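Side-chain contacts in cytochrome P450 RhF (Acinetobacter radioresistens, PDB 6RO8), which probably acts as a heme-dependent monooxygenase, this chain being the heme domain of a longer protein that also carries an iron-sulfur module: residues Glu139-Val144 and Met391-Glu396; Arg145-Lys150 and Leu173-His178; Glu89-Ser94 and Ala319-Val324. All coordinates share one frame; numbering follows the deposited sequence.

Contact 1. Residues Glu139-Val144 and Met391-Glu396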
loop_
_atom_site.group_PDB
_atom_site.type_symbol
_atom_site.label_atom_id
_atom_site.label_comp_id
_atom_site.label_asym_id
_atom_site.label_seq_id
_atom_site.Cartn_x
_atom_site.Cartn_y
_atom_site.Cartn_z
ATOM N N GLU A 139 -1.930 -20.691 9.774
ATOM C CA GLU A 139 -1.174 -20.682 11.016
ATOM C C GLU A 139 -0.701 -19.281 11.345
ATOM O O GLU A 139 -0.608 -18.913 12.517
ATOM C CB GLU A 139 -0.027 -21.702 10.941
ATOM C CG GLU A 139 -0.544 -23.142 10.887
ATOM C CD GLU A 139 0.584 -24.187 10.737
ATOM O OE1 GLU A 139 1.755 -23.801 10.485
ATOM O OE2 GLU A 139 0.293 -25.400 10.889
ATOM N N HIS A 140 -0.444 -18.475 10.326
ATOM C CA HIS A 140 -0.140 -17.075 10.581
ATOM C C HIS A 140 -1.341 -16.351 11.189
ATOM O O HIS A 140 -1.174 -15.467 12.046
ATOM C CB HIS A 140 0.342 -16.407 9.287
ATOM C CG HIS A 140 1.783 -16.681 8.981
ATOM N ND1 HIS A 140 2.195 -17.723 8.178
ATOM C CD2 HIS A 140 2.911 -16.068 9.411
ATOM C CE1 HIS A 140 3.515 -17.721 8.102
ATOM N NE2 HIS A 140 3.974 -16.729 8.846
ATOM N N GLN A 141 -2.551 -16.745 10.793
ATOM C CA GLN A 141 -3.757 -16.169 11.378
ATOM C C GLN A 141 -3.809 -16.402 12.890
ATOM O O GLN A 141 -4.059 -15.471 13.665
ATOM C CB GLN A 141 -4.983 -16.758 10.682
ATOM C CG GLN A 141 -6.282 -16.049 10.962
ATOM C CD GLN A 141 -7.436 -16.680 10.227
ATOM O OE1 GLN A 141 -7.447 -17.885 9.990
ATOM N NE2 GLN A 141 -8.413 -15.867 9.847
ATOM N N HIS A 142 -3.567 -17.642 13.330
ATOM C CA HIS A 142 -3.454 -17.922 14.758
ATOM C C HIS A 142 -2.500 -16.945 15.419
ATOM O O HIS A 142 -2.768 -16.429 16.511
ATOM C CB HIS A 142 -2.969 -19.359 14.988
ATOM C CG HIS A 142 -2.805 -19.726 16.438
ATOM N ND1 HIS A 142 -3.348 -18.984 17.469
ATOM C CD2 HIS A 142 -2.158 -20.761 17.025
ATOM C CE1 HIS A 142 -3.043 -19.546 18.625
ATOM N NE2 HIS A 142 -2.321 -20.626 18.384
ATOM N N PHE A 143 -1.369 -16.680 14.756
ATOM C CA PHE A 143 -0.338 -15.824 15.335
ATOM C C PHE A 143 -0.827 -14.389 15.452
ATOM O O PHE A 143 -0.613 -13.734 16.482
ATOM C CB PHE A 143 0.918 -15.925 14.472
ATOM C CG PHE A 143 2.036 -15.033 14.889
ATOM C CD1 PHE A 143 2.791 -15.316 15.999
ATOM C CD2 PHE A 143 2.367 -13.928 14.131
ATOM C CE1 PHE A 143 3.843 -14.491 16.359
ATOM C CE2 PHE A 143 3.415 -13.105 14.488
ATOM C CZ PHE A 143 4.146 -13.380 15.599
ATOM N N VAL A 144 -1.494 -13.889 14.405
ATOM C CA VAL A 144 -2.110 -12.571 14.469
ATOM C C VAL A 144 -3.075 -12.491 15.643
ATOM O O VAL A 144 -3.086 -11.505 16.389
ATOM C CB VAL A 144 -2.811 -12.232 13.137
ATOM C CG1 VAL A 144 -3.346 -10.823 13.179
ATOM C CG2 VAL A 144 -1.837 -12.349 11.970
ATOM N N MET A 391 -6.900 -7.227 9.099
ATOM C CA MET A 391 -7.937 -6.226 9.330
ATOM C C MET A 391 -9.149 -6.824 10.056
ATOM O O MET A 391 -9.671 -6.224 11.004
ATOM C CB MET A 391 -8.324 -5.600 7.994
ATOM C CG MET A 391 -7.205 -4.712 7.398
ATOM S SD MET A 391 -7.676 -4.248 5.725
ATOM C CE MET A 391 -8.934 -2.993 6.008
ATOM N N CYS A 392 -9.598 -8.017 9.660
ATOM C CA CYS A 392 -10.716 -8.648 10.381
ATOM C C CYS A 392 -10.403 -8.883 11.853
ATOM O O CYS A 392 -11.198 -8.501 12.720
ATOM C CB CYS A 392 -11.121 -9.946 9.684
ATOM S SG CYS A 392 -11.542 -9.680 7.944
ATOM N N ILE A 393 -9.251 -9.486 12.159
ATOM C CA ILE A 393 -8.930 -9.780 13.554
ATOM C C ILE A 393 -8.885 -8.496 14.378
ATOM O O ILE A 393 -9.443 -8.435 15.484
ATOM C CB ILE A 393 -7.611 -10.566 13.659
ATOM C CG1 ILE A 393 -7.806 -12.007 13.171
ATOM C CG2 ILE A 393 -7.109 -10.596 15.100
ATOM C CD1 ILE A 393 -6.576 -12.584 12.466
ATOM N N PHE A 394 -8.258 -7.441 13.848
ATOM C CA PHE A 394 -8.277 -6.161 14.557
ATOM C C PHE A 394 -9.699 -5.771 14.913
ATOM O O PHE A 394 -10.025 -5.553 16.085
ATOM C CB PHE A 394 -7.640 -5.047 13.726
ATOM C CG PHE A 394 -6.152 -5.070 13.716
ATOM C CD1 PHE A 394 -5.438 -5.243 14.891
ATOM C CD2 PHE A 394 -5.458 -4.914 12.519
ATOM C CE1 PHE A 394 -4.053 -5.260 14.866
ATOM C CE2 PHE A 394 -4.091 -4.936 12.489
ATOM C CZ PHE A 394 -3.384 -5.102 13.658
ATOM N N ILE A 395 -10.567 -5.719 13.906
ATOM C CA ILE A 395 -11.922 -5.228 14.113
ATOM C C ILE A 395 -12.736 -6.192 14.977
ATOM O O ILE A 395 -13.513 -5.763 15.844
ATOM C CB ILE A 395 -12.589 -4.977 12.753
ATOM C CG1 ILE A 395 -11.815 -3.904 11.990
ATOM C CG2 ILE A 395 -14.046 -4.596 12.944
ATOM C CD1 ILE A 395 -12.128 -3.882 10.509
ATOM N N GLU A 396 -12.585 -7.504 14.754
ATOM C CA GLU A 396 -13.287 -8.473 15.585
ATOM C C GLU A 396 -12.907 -8.288 17.044
ATOM O O GLU A 396 -13.780 -8.153 17.909
ATOM C CB GLU A 396 -12.991 -9.905 15.124
ATOM C CG GLU A 396 -14.009 -10.963 15.624
ATOM C CD GLU A 396 -13.712 -11.447 17.044
ATOM O OE1 GLU A 396 -12.563 -11.218 17.474
ATOM O OE2 GLU A 396 -14.611 -12.040 17.726
#

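Contact 2. Residues Arg145-Lys150 and Leu173-His178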
loop_
_atom_site.group_PDB
_atom_site.type_symbol
_atom_site.label_atom_id
_atom_site.label_comp_id
_atom_site.label_asym_id
_atom_site.label_seq_id
_atom_site.Cartn_x
_atom_site.Cartn_y
_atom_site.Cartn_z
ATOM N N ARG A 145 -3.890 -13.527 15.844
ATOM C CA ARG A 145 -4.904 -13.438 16.891
ATOM C C ARG A 145 -4.285 -13.397 18.280
ATOM O O ARG A 145 -4.788 -12.694 19.162
ATOM C CB ARG A 145 -5.890 -14.587 16.784
ATOM C CG ARG A 145 -7.255 -14.213 17.323
ATOM C CD ARG A 145 -8.318 -14.647 16.345
ATOM N NE ARG A 145 -7.970 -15.896 15.673
ATOM C CZ ARG A 145 -8.560 -16.351 14.570
ATOM N NH1 ARG A 145 -9.533 -15.650 13.994
ATOM N NH2 ARG A 145 -8.172 -17.509 14.041
ATOM N N GLU A 146 -3.201 -14.141 18.503
ATOM C CA GLU A 146 -2.512 -14.049 19.788
ATOM C C GLU A 146 -1.982 -12.641 20.016
ATOM O O GLU A 146 -2.103 -12.093 21.117
ATOM C CB GLU A 146 -1.369 -15.061 19.855
ATOM C CG GLU A 146 -1.797 -16.505 20.025
ATOM C CD GLU A 146 -2.373 -16.798 21.400
ATOM O OE1 GLU A 146 -1.611 -16.757 22.400
ATOM O OE2 GLU A 146 -3.590 -17.080 21.482
ATOM N N LEU A 147 -1.406 -12.032 18.976
ATOM C CA LEU A 147 -0.817 -10.709 19.131
ATOM C C LEU A 147 -1.877 -9.685 19.510
ATOM O O LEU A 147 -1.692 -8.897 20.446
ATOM C CB LEU A 147 -0.103 -10.293 17.837
ATOM C CG LEU A 147 1.224 -10.992 17.535
ATOM C CD1 LEU A 147 1.875 -10.374 16.315
ATOM C CD2 LEU A 147 2.146 -10.901 18.741
ATOM N N VAL A 148 -2.996 -9.685 18.787
ATOM C CA VAL A 148 -4.028 -8.686 19.016
ATOM C C VAL A 148 -4.678 -8.886 20.382
ATOM O O VAL A 148 -5.058 -7.918 21.054
ATOM C CB VAL A 148 -5.052 -8.744 17.873
ATOM C CG1 VAL A 148 -6.160 -7.754 18.098
ATOM C CG2 VAL A 148 -4.360 -8.487 16.543
ATOM N N ARG A 149 -4.819 -10.138 20.818
ATOM C CA ARG A 149 -5.385 -10.381 22.137
ATOM C C ARG A 149 -4.491 -9.793 23.223
ATOM O O ARG A 149 -4.979 -9.209 24.199
ATOM C CB ARG A 149 -5.577 -11.877 22.368
ATOM C CG ARG A 149 -6.347 -12.182 23.649
ATOM C CD ARG A 149 -6.597 -13.667 23.838
ATOM N NE ARG A 149 -5.391 -14.380 24.248
ATOM C CZ ARG A 149 -4.563 -15.006 23.419
ATOM N NH1 ARG A 149 -4.811 -15.026 22.113
ATOM N NH2 ARG A 149 -3.491 -15.622 23.902
ATOM N N LYS A 150 -3.169 -9.943 23.076
ATOM C CA LYS A 150 -2.268 -9.483 24.129
ATOM C C LYS A 150 -2.089 -7.978 24.080
ATOM O O LYS A 150 -1.998 -7.329 25.126
ATOM C CB LYS A 150 -0.924 -10.202 24.025
ATOM C CG LYS A 150 -1.085 -11.691 23.864
ATOM C CD LYS A 150 0.227 -12.455 23.819
ATOM C CE LYS A 150 0.558 -13.110 25.147
ATOM N NZ LYS A 150 2.018 -13.390 25.231
ATOM N N LEU A 173 3.769 -5.178 11.371
ATOM C CA LEU A 173 5.217 -5.311 11.254
ATOM C C LEU A 173 5.684 -6.676 11.751
ATOM O O LEU A 173 6.359 -7.415 11.026
ATOM C CB LEU A 173 5.909 -4.196 12.031
ATOM C CG LEU A 173 7.442 -4.300 12.020
ATOM C CD1 LEU A 173 7.960 -4.341 10.580
ATOM C CD2 LEU A 173 8.111 -3.155 12.791
ATOM N N MET A 174 5.315 -7.033 12.985
ATOM C CA MET A 174 5.723 -8.319 13.539
ATOM C C MET A 174 5.245 -9.482 12.682
ATOM O O MET A 174 5.999 -10.428 12.423
ATOM C CB MET A 174 5.182 -8.465 14.949
ATOM C CG MET A 174 6.093 -7.958 16.005
ATOM S SD MET A 174 5.121 -8.010 17.502
ATOM C CE MET A 174 4.439 -6.354 17.521
ATOM N N VAL A 175 3.983 -9.449 12.263
ATOM C CA VAL A 175 3.460 -10.494 11.393
ATOM C C VAL A 175 4.327 -10.608 10.138
ATOM O O VAL A 175 4.758 -11.709 9.748
ATOM C CB VAL A 175 1.981 -10.205 11.070
ATOM C CG1 VAL A 175 1.459 -11.126 9.994
ATOM C CG2 VAL A 175 1.134 -10.321 12.359
ATOM N N ALA A 176 4.653 -9.458 9.529
ATOM C CA ALA A 176 5.468 -9.451 8.314
ATOM C C ALA A 176 6.817 -10.126 8.540
ATOM O O ALA A 176 7.179 -11.075 7.830
ATOM C CB ALA A 176 5.660 -8.017 7.820
ATOM N N LEU A 177 7.590 -9.620 9.506
ATOM C CA LEU A 177 8.856 -10.254 9.862
ATOM C C LEU A 177 8.690 -11.757 9.996
ATOM O O LEU A 177 9.495 -12.526 9.467
ATOM C CB LEU A 177 9.387 -9.669 11.167
ATOM C CG LEU A 177 9.669 -8.183 11.090
ATOM C CD1 LEU A 177 10.010 -7.669 12.476
ATOM C CD2 LEU A 177 10.801 -7.995 10.144
ATOM N N HIS A 178 7.620 -12.190 10.666
ATOM C CA HIS A 178 7.411 -13.618 10.891
ATOM C C HIS A 178 7.050 -14.343 9.604
ATOM O O HIS A 178 7.534 -15.452 9.364
ATOM C CB HIS A 178 6.333 -13.826 11.951
ATOM C CG HIS A 178 6.269 -15.224 12.466
ATOM N ND1 HIS A 178 7.249 -15.763 13.272
ATOM C CD2 HIS A 178 5.349 -16.200 12.285
ATOM C CE1 HIS A 178 6.934 -17.012 13.566
ATOM N NE2 HIS A 178 5.783 -17.301 12.983
#

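Contact 3. Residues Glu89-Ser94 and Ala319-Val324. With HEM (protoporphyrin IX containing Fe), chain B; HIS (histidine), chain C.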
loop_
_atom_site.group_PDB
_atom_site.type_symbol
_atom_site.label_atom_id
_atom_site.label_comp_id
_atom_site.label_asym_id
_atom_site.label_seq_id
_atom_site.Cartn_x
_atom_site.Cartn_y
_atom_site.Cartn_z
ATOM N N GLU A 89 9.735 3.546 -8.808
ATOM C CA GLU A 89 10.620 4.614 -9.230
ATOM C C GLU A 89 10.448 5.854 -8.362
ATOM O O GLU A 89 9.344 6.185 -7.927
ATOM C CB GLU A 89 10.324 4.922 -10.690
ATOM C CG GLU A 89 11.049 6.088 -11.329
ATOM C CD GLU A 89 10.506 6.333 -12.710
ATOM O OE1 GLU A 89 9.566 7.143 -12.844
ATOM O OE2 GLU A 89 10.980 5.672 -13.652
ATOM N N LYS A 90 11.551 6.557 -8.125
ATOM C CA LYS A 90 11.494 7.712 -7.245
ATOM C C LYS A 90 10.763 8.852 -7.941
ATOM O O LYS A 90 11.078 9.215 -9.073
ATOM C CB LYS A 90 12.893 8.146 -6.818
ATOM C CG LYS A 90 12.842 9.363 -5.907
ATOM C CD LYS A 90 14.171 9.731 -5.259
ATOM C CE LYS A 90 14.010 10.849 -4.205
ATOM N NZ LYS A 90 13.713 12.227 -4.711
ATOM N N LEU A 91 9.760 9.401 -7.266
ATOM C CA LEU A 91 8.864 10.333 -7.932
ATOM C C LEU A 91 9.604 11.592 -8.359
ATOM O O LEU A 91 9.623 11.949 -9.542
ATOM C CB LEU A 91 7.703 10.670 -7.006
ATOM C CG LEU A 91 6.593 11.451 -7.674
ATOM C CD1 LEU A 91 5.917 10.571 -8.709
ATOM C CD2 LEU A 91 5.633 11.845 -6.592
ATOM N N THR A 92 10.219 12.279 -7.406
ATOM C CA THR A 92 10.938 13.496 -7.761
ATOM C C THR A 92 12.440 13.224 -7.828
ATOM O O THR A 92 12.978 12.473 -6.999
ATOM C CB THR A 92 10.653 14.605 -6.746
ATOM O OG1 THR A 92 11.534 14.478 -5.629
ATOM C CG2 THR A 92 9.216 14.505 -6.241
ATOM N N PRO A 93 13.138 13.772 -8.821
ATOM C CA PRO A 93 14.561 13.440 -8.989
ATOM C C PRO A 93 15.377 13.718 -7.738
ATOM O O PRO A 93 15.110 14.656 -6.980
ATOM C CB PRO A 93 15.002 14.337 -10.148
ATOM C CG PRO A 93 13.780 14.499 -10.951
ATOM C CD PRO A 93 12.619 14.538 -9.962
ATOM N N SER A 94 16.378 12.874 -7.524
ATOM C CA SER A 94 17.226 13.011 -6.358
ATOM C C SER A 94 18.196 14.166 -6.577
ATOM O O SER A 94 18.736 14.336 -7.674
ATOM C CB SER A 94 17.963 11.699 -6.089
ATOM O OG SER A 94 17.138 10.567 -6.358
ATOM N N ALA A 319 -3.220 5.375 -5.244
ATOM C CA ALA A 319 -2.739 5.624 -6.601
ATOM C C ALA A 319 -1.518 4.752 -6.866
ATOM O O ALA A 319 -0.590 4.727 -6.057
ATOM C CB ALA A 319 -2.369 7.092 -6.794
ATOM N N TRP A 320 -1.518 4.045 -7.987
ATOM C CA TRP A 320 -0.383 3.247 -8.420
ATOM C C TRP A 320 0.026 3.709 -9.823
ATOM O O TRP A 320 -0.643 4.543 -10.446
ATOM C CB TRP A 320 -0.731 1.748 -8.369
ATOM C CG TRP A 320 0.423 0.862 -8.011
ATOM C CD1 TRP A 320 0.909 -0.185 -8.752
ATOM C CD2 TRP A 320 1.242 0.930 -6.832
ATOM N NE1 TRP A 320 1.987 -0.764 -8.114
ATOM C CE2 TRP A 320 2.213 -0.102 -6.935
ATOM C CE3 TRP A 320 1.265 1.770 -5.708
ATOM C CZ2 TRP A 320 3.180 -0.329 -5.950
ATOM C CZ3 TRP A 320 2.245 1.555 -4.738
ATOM C CH2 TRP A 320 3.181 0.504 -4.865
ATOM N N ARG A 321 1.140 3.192 -10.333
ATOM C CA ARG A 321 1.763 3.802 -11.502
ATOM C C ARG A 321 2.063 2.784 -12.599
ATOM O O ARG A 321 2.321 1.595 -12.341
ATOM C CB ARG A 321 3.046 4.521 -11.113
ATOM C CG ARG A 321 2.838 5.709 -10.187
ATOM C CD ARG A 321 4.177 6.361 -9.876
ATOM N NE ARG A 321 4.936 5.585 -8.907
ATOM C CZ ARG A 321 6.212 5.792 -8.597
ATOM N NH1 ARG A 321 6.922 6.768 -9.207
ATOM N NH2 ARG A 321 6.774 5.010 -7.674
ATOM N N ARG A 322 2.027 3.270 -13.836
ATOM C CA ARG A 322 2.383 2.476 -14.999
ATOM C C ARG A 322 3.226 3.338 -15.923
ATOM O O ARG A 322 3.171 4.571 -15.870
ATOM C CB ARG A 322 1.137 1.952 -15.744
ATOM C CG ARG A 322 0.436 0.803 -15.057
ATOM C CD ARG A 322 1.409 -0.331 -14.823
ATOM N NE ARG A 322 0.753 -1.541 -14.330
ATOM C CZ ARG A 322 0.826 -1.980 -13.075
ATOM N NH1 ARG A 322 1.519 -1.298 -12.175
ATOM N NH2 ARG A 322 0.217 -3.104 -12.728
ATOM N N GLN A 323 4.018 2.686 -16.770
ATOM C CA GLN A 323 4.761 3.375 -17.816
ATOM C C GLN A 323 4.405 2.772 -19.159
ATOM O O GLN A 323 4.275 1.554 -19.282
ATOM C CB GLN A 323 6.271 3.300 -17.620
ATOM C CG GLN A 323 6.980 4.394 -18.401
ATOM C CD GLN A 323 8.451 4.506 -18.092
ATOM O OE1 GLN A 323 8.840 4.872 -16.985
ATOM N NE2 GLN A 323 9.283 4.206 -19.081
ATOM N N VAL A 324 4.245 3.627 -20.150
ATOM C CA VAL A 324 3.801 3.216 -21.477
ATOM C C VAL A 324 5.018 2.816 -22.312
ATOM O O VAL A 324 6.023 3.545 -22.374
ATOM C CB VAL A 324 2.990 4.344 -22.139
ATOM C CG1 VAL A 324 2.591 3.989 -23.561
ATOM C CG2 VAL A 324 1.761 4.665 -21.281
HETATM C CHA HEM B . 1.211 -6.002 -5.246
HETATM C CHB HEM B . -1.657 -3.241 -2.446
HETATM C CHC HEM B . -0.503 -5.868 1.496
HETATM C CHD HEM B . 2.699 -8.282 -1.248
HETATM C C1A HEM B . 0.346 -5.008 -4.844
HETATM C C2A HEM B . -0.228 -3.960 -5.668
HETATM C C3A HEM B . -1.011 -3.207 -4.902
HETATM C C4A HEM B . -0.970 -3.730 -3.547
HETATM C CMA HEM B . -1.812 -1.984 -5.396
HETATM C CAA HEM B . 0.006 -3.752 -7.182
HETATM C CBA HEM B . -1.174 -4.373 -7.902
HETATM C CGA HEM B . -1.009 -4.305 -9.396
HETATM O O1A HEM B . 0.008 -3.745 -9.873
HETATM O O2A HEM B . -1.907 -4.822 -10.103
HETATM C C1B HEM B . -1.665 -3.760 -1.173
HETATM C C2B HEM B . -2.560 -3.360 -0.105
HETATM C C3B HEM B . -2.232 -4.077 0.997
HETATM C C4B HEM B . -1.124 -4.959 0.652
HETATM C CMB HEM B . -3.667 -2.284 -0.275
HETATM C CAB HEM B . -2.868 -4.077 2.406
HETATM C CBB HEM B . -4.016 -3.484 2.735
HETATM C C1C HEM B . 0.473 -6.759 1.105
HETATM C C2C HEM B . 1.169 -7.732 1.929
HETATM C C3C HEM B . 2.048 -8.389 1.137
HETATM C C4C HEM B . 1.933 -7.858 -0.191
HETATM C CMC HEM B . 0.898 -7.934 3.436
HETATM C CAC HEM B . 3.062 -9.526 1.439
HETATM C CBC HEM B . 3.236 -10.033 2.661
HETATM C C1D HEM B . 2.605 -7.871 -2.554
HETATM C C2D HEM B . 3.407 -8.358 -3.652
HETATM C C3D HEM B . 2.997 -7.745 -4.756
HETATM C C4D HEM B . 1.913 -6.835 -4.403
HETATM C CMD HEM B . 4.543 -9.401 -3.575
HETATM C CAD HEM B . 3.619 -7.965 -6.154
HETATM C CBD HEM B . 2.962 -9.118 -6.900
HETATM C CGD HEM B . 3.267 -8.987 -8.375
HETATM O O1D HEM B . 3.980 -8.032 -8.751
HETATM O O2D HEM B . 2.797 -9.821 -9.189
HETATM N NA HEM B . -0.119 -4.823 -3.558
HETATM N NB HEM B . -0.808 -4.732 -0.676
HETATM N NC HEM B . 0.974 -6.870 -0.180
HETATM N ND HEM B . 1.700 -6.945 -3.050
HETATM FE FE HEM B . 0.440 -5.864 -1.837
HETATM N N HIS C . 4.618 -1.024 -1.347
HETATM C CA HIS C . 3.234 -1.310 -1.706
HETATM C C HIS C . 2.512 -2.045 -0.581
HETATM O O HIS C . 1.362 -2.470 -0.764
HETATM C CB HIS C . 3.173 -2.131 -2.995
HETATM C CG HIS C . 4.221 -3.195 -3.083
HETATM N ND1 HIS C . 3.922 -4.512 -3.366
HETATM C CD2 HIS C . 5.564 -3.140 -2.924
HETATM C CE1 HIS C . 5.038 -5.221 -3.379
HETATM N NE2 HIS C . 6.048 -4.412 -3.114
HETATM O OXT HIS C . 3.057 -2.222 0.509
HETATM O O HOH W 1 2.186 -4.382 -1.602
#

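Contact 1. Residues Glu139-Val144 and Met391-Glu396
Ile393 and Val144 carry an apolar contact between helix 384-401 and helix 134-155, with Gln141 at its border. By chain order these are helix L, which follows the heme ligand Cys381, and helix D, both part of the conserved P450 helical core. The CA atoms of Val144 and Ile393 are 7.4 Å apart, the nearest pair across the two segments.

The apolar packing centres on one methyl group. Ile393 CD1 lies 3.7 Å from Val144 CG1 and 3.8 Å from Val144 CB, so it meets the CG1 methyl and the branch carbon CB together. Ile393 carries its CG1 arm beside its own backbone N, anti to the carbonyl carbon (chi1 -72°), and this arm delivers CD1 to the neighbouring helix. The other methyl of Val144 lies on Val175 of helix 170-179.

Gln141, one helical turn before Val144, offers carbon rather than its amide. Its CG is 3.8 Å from Ile393 CD1, and the chain continues extended (chi2 179°), carrying the amide past the methyl. Ile393 CD1 therefore touches two residues spaced i and i+3 on one helix face.

The backbone bonds of these segments run along their own helices, as from Val144 N to His140 O at 2.9 Å. Nearby, Ile393 also packs on Arg145 and Val148, while Met391 and Phe394 lie on helix 273-288.

Of the 155 Å² buried, Ile393 contributes half. With no hydrogen bond or salt bridge between them, the contact between these segments rests on apolar packing and shape rather than polar pairing.

Contact 2. Residues Arg145-Lys150 and Leu173-His178
Leu147 meets Met174 and Val175 where two helices of the P450 core pack together, helix 134-155 against helix 170-179, the pair that by its place in the chain corresponds to helices D and E of the family. Within segment 145-150 the whole contact comes from that one leucine, whose CD1 lies 4.0 Å from Val175 CG2 and 4.1 Å from Met174 CB. Val144 on Val175 and Lys151 on Met174 are its neighbours in the seam.

The leucine torsions explain the reach: CG sits beside the backbone N (chi1 -73°), and CD1 then extends anti to CA (chi2 -174°). That methyl comes down between consecutive residues of the other helix. Met174 SD, 4.2 Å from Leu147 CD1, borders the same methyl. Val175 gives only its CG2 branch.

The charged groups of segment 145-150 stay clear of this seam. Arg149 NH2 donates to Glu146 OE1 at 2.7 Å, almost straight at 170°, meeting the oxygen from above the carboxylate plane, and the salt bridge spans one turn of a single helix. Behind the seam, Met174 and Leu177 rest on Met187 of helix 187-202, while Val148 packs on helix 384-401.

The 109 Å² buried is modest. A short apolar seam, with the ion pair kept along its own helix, is helix-on-helix packing within the conserved helical core of the cytochrome P450 fold.

Contact 3. Residues Glu89-Ser94 and Ala319-Val324
Arg321 points its guanidinium end-on at the backbone carbonyl of Glu89, gripping a single oxygen with two nitrogens. Residues 89-94 form a loop between strand 82-83 and helix 96-104, in the B-C region of a P450. NH1 and NH2 of Arg321 each stand 2.8 Å from Glu89 O, which lies in the guanidinium plane at its edge. Both bonds are clearly bent (141° at NH2), as two donors sharing one oxygen must be. NH2 approaches in the carbonyl plane on a lone pair, whereas NH1 stands 39° above that plane. Beside this grip Leu91 brings CD1 to 4.0 Å from Arg321 NH1, the side chains meeting at a slant. Tyr63 OH also bonds to NH1.

The extended chain of Glu89 crosses Gln323 at about a right angle. Glu89 OE2 and Gln323 OE1, both acceptors, are 4.0 Å apart, and Lys340 NZ reconciles them, with a salt bridge to Glu89 OE1 and a hydrogen bond to Gln323 OE1.

Strand alternation turns Trp320 and Arg322 to the heme. Arg322, a heme-binding residue, donates from NH2 to heme O1A at 2.9 Å and 165°, while its NH1 bonds back to Arg321 O at 3.0 Å. One face of the Trp320 ring carries the heme methyl CMA, and the ring also borders the bound histidine.

Successive arginines thus serve opposite sides of one strand. Arg322 pairs its charge with a heme propionate. Arg321 hydrogen-bonds a peptide oxygen, tying loop to strand through main chain, while Glu89 OE1, 4.5 Å from Arg321 NH1 and out of the guanidinium plane, is an unbonded opposite charge that would probably add to the balance.

Contacts 1 and 2 are neighbours, their centres 8 Å apart, and share helix 134-155: one stretch of it faces helix 384-401, the next faces helix 170-179. Val144 of contact 1 touches Val175 of contact 2, and Val148 touches Phe394, so the two contacts merge into one apolar packing region of three helices. Contact 3 lies on the opposite side of the chain's centre, about 33 Å from contact 1 and 32 Å from contact 2 between centres, joining a loop to strand 320-324 of the five-stranded sheet. Along the chain contact 2 nests within both others, while contacts 1 and 3 interleave. Helical core and sheet, on either side of the heme, are thereby interwoven in sequence.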